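Local coordinates for uncharacterized protein (Actinomyces odontolyticus, PDB 4MJG) that is of unknown function but belongs to the DUF4853 family and folds around a large antiparallel beta-sheet, probably as a bacterial lipoprotein, at residues A[61-65]-A[136-142]; A[105-109]-A[120-124]. All coordinates share one frame; numbering follows the deposited sequence.

Interaction 1 of 2, residues A[61-65]-A[136-142]; sequences QGYRV and CLPTNKP. With SO4 (sulfate ion), chain C.
R64 and the backbone N of C136 together grip a sulfate ion, probably from the crystallisation liquor, beside a single antiparallel bridge. R64 has CG anti to the backbone N (chi1 -172°), and a bend at chi3 (-53°) brings the guanidinium edge to the sulfate: NH1 donates to O2 (3.1 Å) and NH2 to O4 (3.1 Å). From the loop, C136 N donates almost straight (172°) to sulfate O1, and R15 adds a further bond. Y63 and L137 form the bridge, with Y63 N to L137 O at 2.9 Å and L137 N to Y63 O at 2.8 Å. The Y63 phenol reaches on to the loop: its OH donates to P142 O (2.6 Å), while T139 CG2 touches CD2 at the ring edge (3.7 Å). T139 OG1, accepting from K141 N, closes an ST turn. A phenylalanine in place of Y63 would probably keep the T139 contact but leave P142 O with one donor fewer and D145 N without the phenol oxygen. The C136-C55 disulfide ties the same loop covalently to strand 44-55. Backbone N-H and guanidinium donors are consistent with a local preference for an anion; the sulfate need not mark a functional site.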
loop_
_atom_site.group_PDB
_atom_site.type_symbol
_atom_site.label_atom_id
_atom_site.label_comp_id
_atom_site.label_asym_id
_atom_site.label_seq_id
_atom_site.Cartn_x
_atom_site.Cartn_y
_atom_site.Cartn_z
ATOM N N GLN A 61 16.091 -16.223 -2.082
ATOM C CA GLN A 61 16.360 -14.806 -2.332
ATOM C C GLN A 61 15.476 -14.299 -3.452
ATOM O O GLN A 61 15.200 -15.024 -4.412
ATOM C CB GLN A 61 17.820 -14.570 -2.725
ATOM C CG GLN A 61 18.773 -14.403 -1.561
ATOM C CD GLN A 61 20.222 -14.379 -2.014
ATOM O OE1 GLN A 61 20.872 -13.333 -1.995
ATOM N NE2 GLN A 61 20.730 -15.533 -2.437
ATOM N N GLY A 62 15.052 -13.045 -3.341
ATOM C CA GLY A 62 14.216 -12.440 -4.360
ATOM C C GLY A 62 14.038 -10.951 -4.163
ATOM O O GLY A 62 14.967 -10.251 -3.754
ATOM N N TYR A 63 12.842 -10.468 -4.476
ATOM C CA TYR A 63 12.542 -9.052 -4.423
ATOM C C TYR A 63 11.173 -8.801 -3.808
ATOM O O TYR A 63 10.244 -9.600 -3.960
ATOM C CB TYR A 63 12.583 -8.447 -5.820
ATOM C CG TYR A 63 13.970 -8.299 -6.390
ATOM C CD1 TYR A 63 14.848 -7.349 -5.885
ATOM C CD2 TYR A 63 14.395 -9.090 -7.447
ATOM C CE1 TYR A 63 16.121 -7.197 -6.414
ATOM C CE2 TYR A 63 15.664 -8.944 -7.983
ATOM C CZ TYR A 63 16.522 -7.995 -7.461
ATOM O OH TYR A 63 17.781 -7.836 -7.988
ATOM N N ARG A 64 11.072 -7.664 -3.130
ATOM C CA ARG A 64 9.875 -7.247 -2.433
ATOM C C ARG A 64 9.471 -5.895 -2.997
ATOM O O ARG A 64 10.330 -5.101 -3.364
ATOM C CB ARG A 64 10.208 -7.097 -0.952
ATOM C CG ARG A 64 9.020 -6.837 -0.059
ATOM C CD ARG A 64 9.465 -6.474 1.350
ATOM N NE ARG A 64 10.388 -7.452 1.926
ATOM C CZ ARG A 64 10.046 -8.663 2.362
ATOM N NH1 ARG A 64 8.789 -9.099 2.279
ATOM N NH2 ARG A 64 10.977 -9.460 2.869
ATOM N N VAL A 65 8.175 -5.619 -3.054
ATOM C CA VAL A 65 7.713 -4.320 -3.544
ATOM C C VAL A 65 6.897 -3.566 -2.488
ATOM O O VAL A 65 5.833 -4.018 -2.043
ATOM C CB VAL A 65 6.958 -4.431 -4.895
ATOM C CG1 VAL A 65 5.742 -5.342 -4.803
ATOM C CG2 VAL A 65 6.556 -3.054 -5.399
ATOM N N CYS A 136 7.980 -11.591 -0.136
ATOM C CA CYS A 136 9.178 -11.764 -0.957
ATOM C C CYS A 136 8.815 -12.580 -2.195
ATOM O O CYS A 136 8.153 -13.608 -2.087
ATOM C CB CYS A 136 10.285 -12.458 -0.165
ATOM S SG CYS A 136 11.938 -12.297 -0.887
ATOM N N LEU A 137 9.238 -12.113 -3.367
ATOM C CA LEU A 137 8.848 -12.731 -4.632
ATOM C C LEU A 137 10.058 -13.229 -5.418
ATOM O O LEU A 137 11.100 -12.580 -5.430
ATOM C CB LEU A 137 8.060 -11.729 -5.479
ATOM C CG LEU A 137 6.797 -11.190 -4.805
ATOM C CD1 LEU A 137 6.253 -9.977 -5.545
ATOM C CD2 LEU A 137 5.740 -12.276 -4.701
ATOM N N PRO A 138 9.921 -14.384 -6.092
ATOM C CA PRO A 138 11.016 -14.912 -6.894
ATOM C C PRO A 138 11.158 -14.183 -8.223
ATOM O O PRO A 138 10.282 -13.406 -8.599
ATOM C CB PRO A 138 10.597 -16.359 -7.129
ATOM C CG PRO A 138 9.110 -16.299 -7.169
ATOM C CD PRO A 138 8.720 -15.236 -6.182
ATOM N N THR A 139 12.265 -14.433 -8.916
ATOM C CA THR A 139 12.484 -13.898 -10.256
ATOM C C THR A 139 13.618 -14.635 -10.963
ATOM O O THR A 139 14.515 -15.177 -10.320
ATOM C CB THR A 139 12.823 -12.392 -10.227
ATOM O OG1 THR A 139 12.888 -11.891 -11.569
ATOM C CG2 THR A 139 14.150 -12.136 -9.508
ATOM N N ASN A 140 13.570 -14.636 -12.290
ATOM C CA ASN A 140 14.664 -15.159 -13.105
ATOM C C ASN A 140 15.718 -14.086 -13.414
ATOM O O ASN A 140 16.696 -14.355 -14.112
ATOM C CB ASN A 140 14.121 -15.763 -14.406
ATOM C CG ASN A 140 13.439 -14.735 -15.300
ATOM O OD1 ASN A 140 13.255 -13.573 -14.924
ATOM N ND2 ASN A 140 13.049 -15.167 -16.493
ATOM N N LYS A 141 15.509 -12.877 -12.898
ATOM C CA LYS A 141 16.404 -11.750 -13.150
ATOM C C LYS A 141 17.490 -11.684 -12.083
ATOM O O LYS A 141 17.371 -12.331 -11.044
ATOM C CB LYS A 141 15.612 -10.437 -13.163
ATOM C CG LYS A 141 14.441 -10.403 -14.136
ATOM C CD LYS A 141 14.884 -10.565 -15.580
ATOM C CE LYS A 141 13.711 -10.416 -16.532
ATOM N NZ LYS A 141 14.042 -10.858 -17.914
ATOM N N PRO A 142 18.562 -10.906 -12.337
ATOM C CA PRO A 142 19.643 -10.783 -11.360
ATOM C C PRO A 142 19.176 -10.288 -10.000
ATOM O O PRO A 142 18.303 -9.427 -9.925
ATOM C CB PRO A 142 20.576 -9.752 -11.998
ATOM C CG PRO A 142 20.361 -9.915 -13.455
ATOM C CD PRO A 142 18.901 -10.231 -13.605
HETATM S S SO4 C . 8.234 -12.593 3.412
HETATM O O1 SO4 C . 7.676 -13.102 2.136
HETATM O O2 SO4 C . 7.451 -11.437 3.907
HETATM O O3 SO4 C . 8.170 -13.672 4.424
HETATM O O4 SO4 C . 9.644 -12.198 3.198
#

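Interaction 2 of 2, residues A[105-109]-A[120-124]; sequences ATRGI and EFKFS
E120 and I109 touch where the two strands of a beta hairpin, 107-113 and 118-123, run antiparallel, with 155° between the axes of 107-109 and 120-123. The CA of E120 makes a CH...O contact with I109 O at 3.3 Å. Its side chain leaves with CG anti to the backbone N (chi1 -180°) and extends to bring OE2 near the CA of G108, at 3.9 Å; Q110 is the hydrogen-bond partner of that oxygen, and K122 NZ makes only a long salt bridge to it. F121 pairs with I109 through two backbone bonds, F121 N to I109 O (2.8 Å) and I109 N to F121 O. F121 turns its ring edge to I109 O, and the CB atoms of F121 and I109 are in loose apolar contact; both side chains face helix 77-86, where they touch V84. K122 sits opposite G108 in a non-hydrogen-bonded pair, on the other face from F121. The lysine chain passes T106 at an angle and sets CE 3.5 Å from OG1, a hydroxyl hydrogen-bonded to D102 OD1. F123 returns to the face of F121 and pairs with R107: F123 N donates to R107 O at 2.7 Å, and R107 N donates back to F123 O. That same F123 O also receives a CH...O contact from the CA of T106. Beyond R107 CB, which lies obliquely to the F123 ring, the arginine turns away to hydrogen-bond the backbone O of D98 through NE. S124 CB rests 3.8 Å from the backbone O of A105 and 4.2 Å from T106 CG2.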
loop_
_atom_site.group_PDB
_atom_site.type_symbol
_atom_site.label_atom_id
_atom_site.label_comp_id
_atom_site.label_asym_id
_atom_site.label_seq_id
_atom_site.Cartn_x
_atom_site.Cartn_y
_atom_site.Cartn_z
ATOM N N ALA A 105 2.146 7.544 18.498
ATOM C CA ALA A 105 0.711 7.826 18.458
ATOM C C ALA A 105 0.052 7.310 17.169
ATOM O O ALA A 105 -0.893 7.916 16.663
ATOM C CB ALA A 105 0.443 9.314 18.650
ATOM N N THR A 106 0.541 6.184 16.654
ATOM C CA THR A 106 -0.051 5.562 15.469
ATOM C C THR A 106 -0.539 4.158 15.791
ATOM O O THR A 106 0.074 3.454 16.593
ATOM C CB THR A 106 0.945 5.474 14.292
ATOM O OG1 THR A 106 1.978 4.532 14.604
ATOM C CG2 THR A 106 1.565 6.837 13.984
ATOM N N ARG A 107 -1.650 3.760 15.172
ATOM C CA ARG A 107 -2.208 2.417 15.353
ATOM C C ARG A 107 -2.544 1.833 14.008
ATOM O O ARG A 107 -3.205 2.485 13.197
ATOM C CB ARG A 107 -3.469 2.457 16.210
ATOM C CG ARG A 107 -3.873 1.103 16.766
ATOM C CD ARG A 107 -5.105 1.219 17.647
ATOM N NE ARG A 107 -5.530 -0.074 18.163
ATOM C CZ ARG A 107 -6.622 -0.267 18.895
ATOM N NH1 ARG A 107 -7.422 0.752 19.203
ATOM N NH2 ARG A 107 -6.922 -1.489 19.314
ATOM N N GLY A 108 -2.107 0.600 13.784
ATOM C CA GLY A 108 -2.206 -0.014 12.471
ATOM C C GLY A 108 -3.288 -1.068 12.337
ATOM O O GLY A 108 -3.610 -1.773 13.295
ATOM N N ILE A 109 -3.857 -1.153 11.137
ATOM C CA ILE A 109 -4.662 -2.298 10.729
ATOM C C ILE A 109 -3.991 -2.877 9.489
ATOM O O ILE A 109 -3.671 -2.141 8.550
ATOM C CB ILE A 109 -6.112 -1.914 10.396
ATOM C CG1 ILE A 109 -6.785 -1.292 11.622
ATOM C CG2 ILE A 109 -6.899 -3.139 9.933
ATOM C CD1 ILE A 109 -8.122 -0.656 11.324
ATOM N N GLU A 120 -1.197 -1.932 4.943
ATOM C CA GLU A 120 -1.363 -1.350 6.272
ATOM C C GLU A 120 -2.037 0.017 6.255
ATOM O O GLU A 120 -1.600 0.934 5.560
ATOM C CB GLU A 120 -0.012 -1.236 6.983
ATOM C CG GLU A 120 -0.131 -0.644 8.377
ATOM C CD GLU A 120 1.041 -0.987 9.269
ATOM O OE1 GLU A 120 2.190 -0.901 8.789
ATOM O OE2 GLU A 120 0.809 -1.336 10.450
ATOM N N PHE A 121 -3.098 0.141 7.042
ATOM C CA PHE A 121 -3.756 1.415 7.279
ATOM C C PHE A 121 -3.259 1.929 8.621
ATOM O O PHE A 121 -3.605 1.361 9.659
ATOM C CB PHE A 121 -5.269 1.224 7.328
ATOM C CG PHE A 121 -5.844 0.591 6.090
ATOM C CD1 PHE A 121 -5.845 -0.787 5.935
ATOM C CD2 PHE A 121 -6.400 1.373 5.085
ATOM C CE1 PHE A 121 -6.378 -1.371 4.798
ATOM C CE2 PHE A 121 -6.935 0.792 3.946
ATOM C CZ PHE A 121 -6.923 -0.583 3.801
ATOM N N LYS A 122 -2.431 2.974 8.605
ATOM C CA LYS A 122 -1.907 3.561 9.841
ATOM C C LYS A 122 -2.748 4.742 10.320
ATOM O O LYS A 122 -2.697 5.833 9.751
ATOM C CB LYS A 122 -0.436 3.981 9.688
ATOM C CG LYS A 122 0.537 3.073 10.426
ATOM C CD LYS A 122 1.933 3.669 10.514
ATOM C CE LYS A 122 2.755 2.988 11.601
ATOM N NZ LYS A 122 2.834 1.507 11.436
ATOM N N PHE A 123 -3.514 4.520 11.382
ATOM C CA PHE A 123 -4.267 5.596 12.012
ATOM C C PHE A 123 -3.347 6.524 12.791
ATOM O O PHE A 123 -2.384 6.080 13.417
ATOM C CB PHE A 123 -5.340 5.043 12.957
ATOM C CG PHE A 123 -5.867 6.061 13.929
ATOM C CD1 PHE A 123 -6.890 6.927 13.563
ATOM C CD2 PHE A 123 -5.324 6.170 15.202
ATOM C CE1 PHE A 123 -7.369 7.871 14.453
ATOM C CE2 PHE A 123 -5.799 7.114 16.098
ATOM C CZ PHE A 123 -6.823 7.965 15.722
ATOM N N SER A 124 -3.651 7.815 12.729
ATOM C CA SER A 124 -3.110 8.801 13.659
ATOM C C SER A 124 -4.120 9.941 13.742
ATOM O O SER A 124 -5.069 9.993 12.959
ATOM C CB SER A 124 -1.732 9.304 13.214
ATOM O OG SER A 124 -1.840 10.367 12.293
#

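Both contacts reach the same eight-stranded antiparallel sheet, but lie on opposite sides of the chain's centre, their centres about 28 Å apart. Interaction 2 joins neighbouring strands of a local hairpin and repeats its pairing over three residue pairs, with I109 and F121 on one face packed against helix 77-86 and the face of K122 carrying polar groups. Interaction 1 is long-range in sequence and joins strand 62-73 to an irregular loop by one bridge; its outer loop residues are more exposed. Backbone bonding is common to both, whereas the disulfide, phenol-to-carbonyl bond and bound anion set interaction 1 apart. Each is only partly buried, and their nearest atoms stay about 10 Å apart.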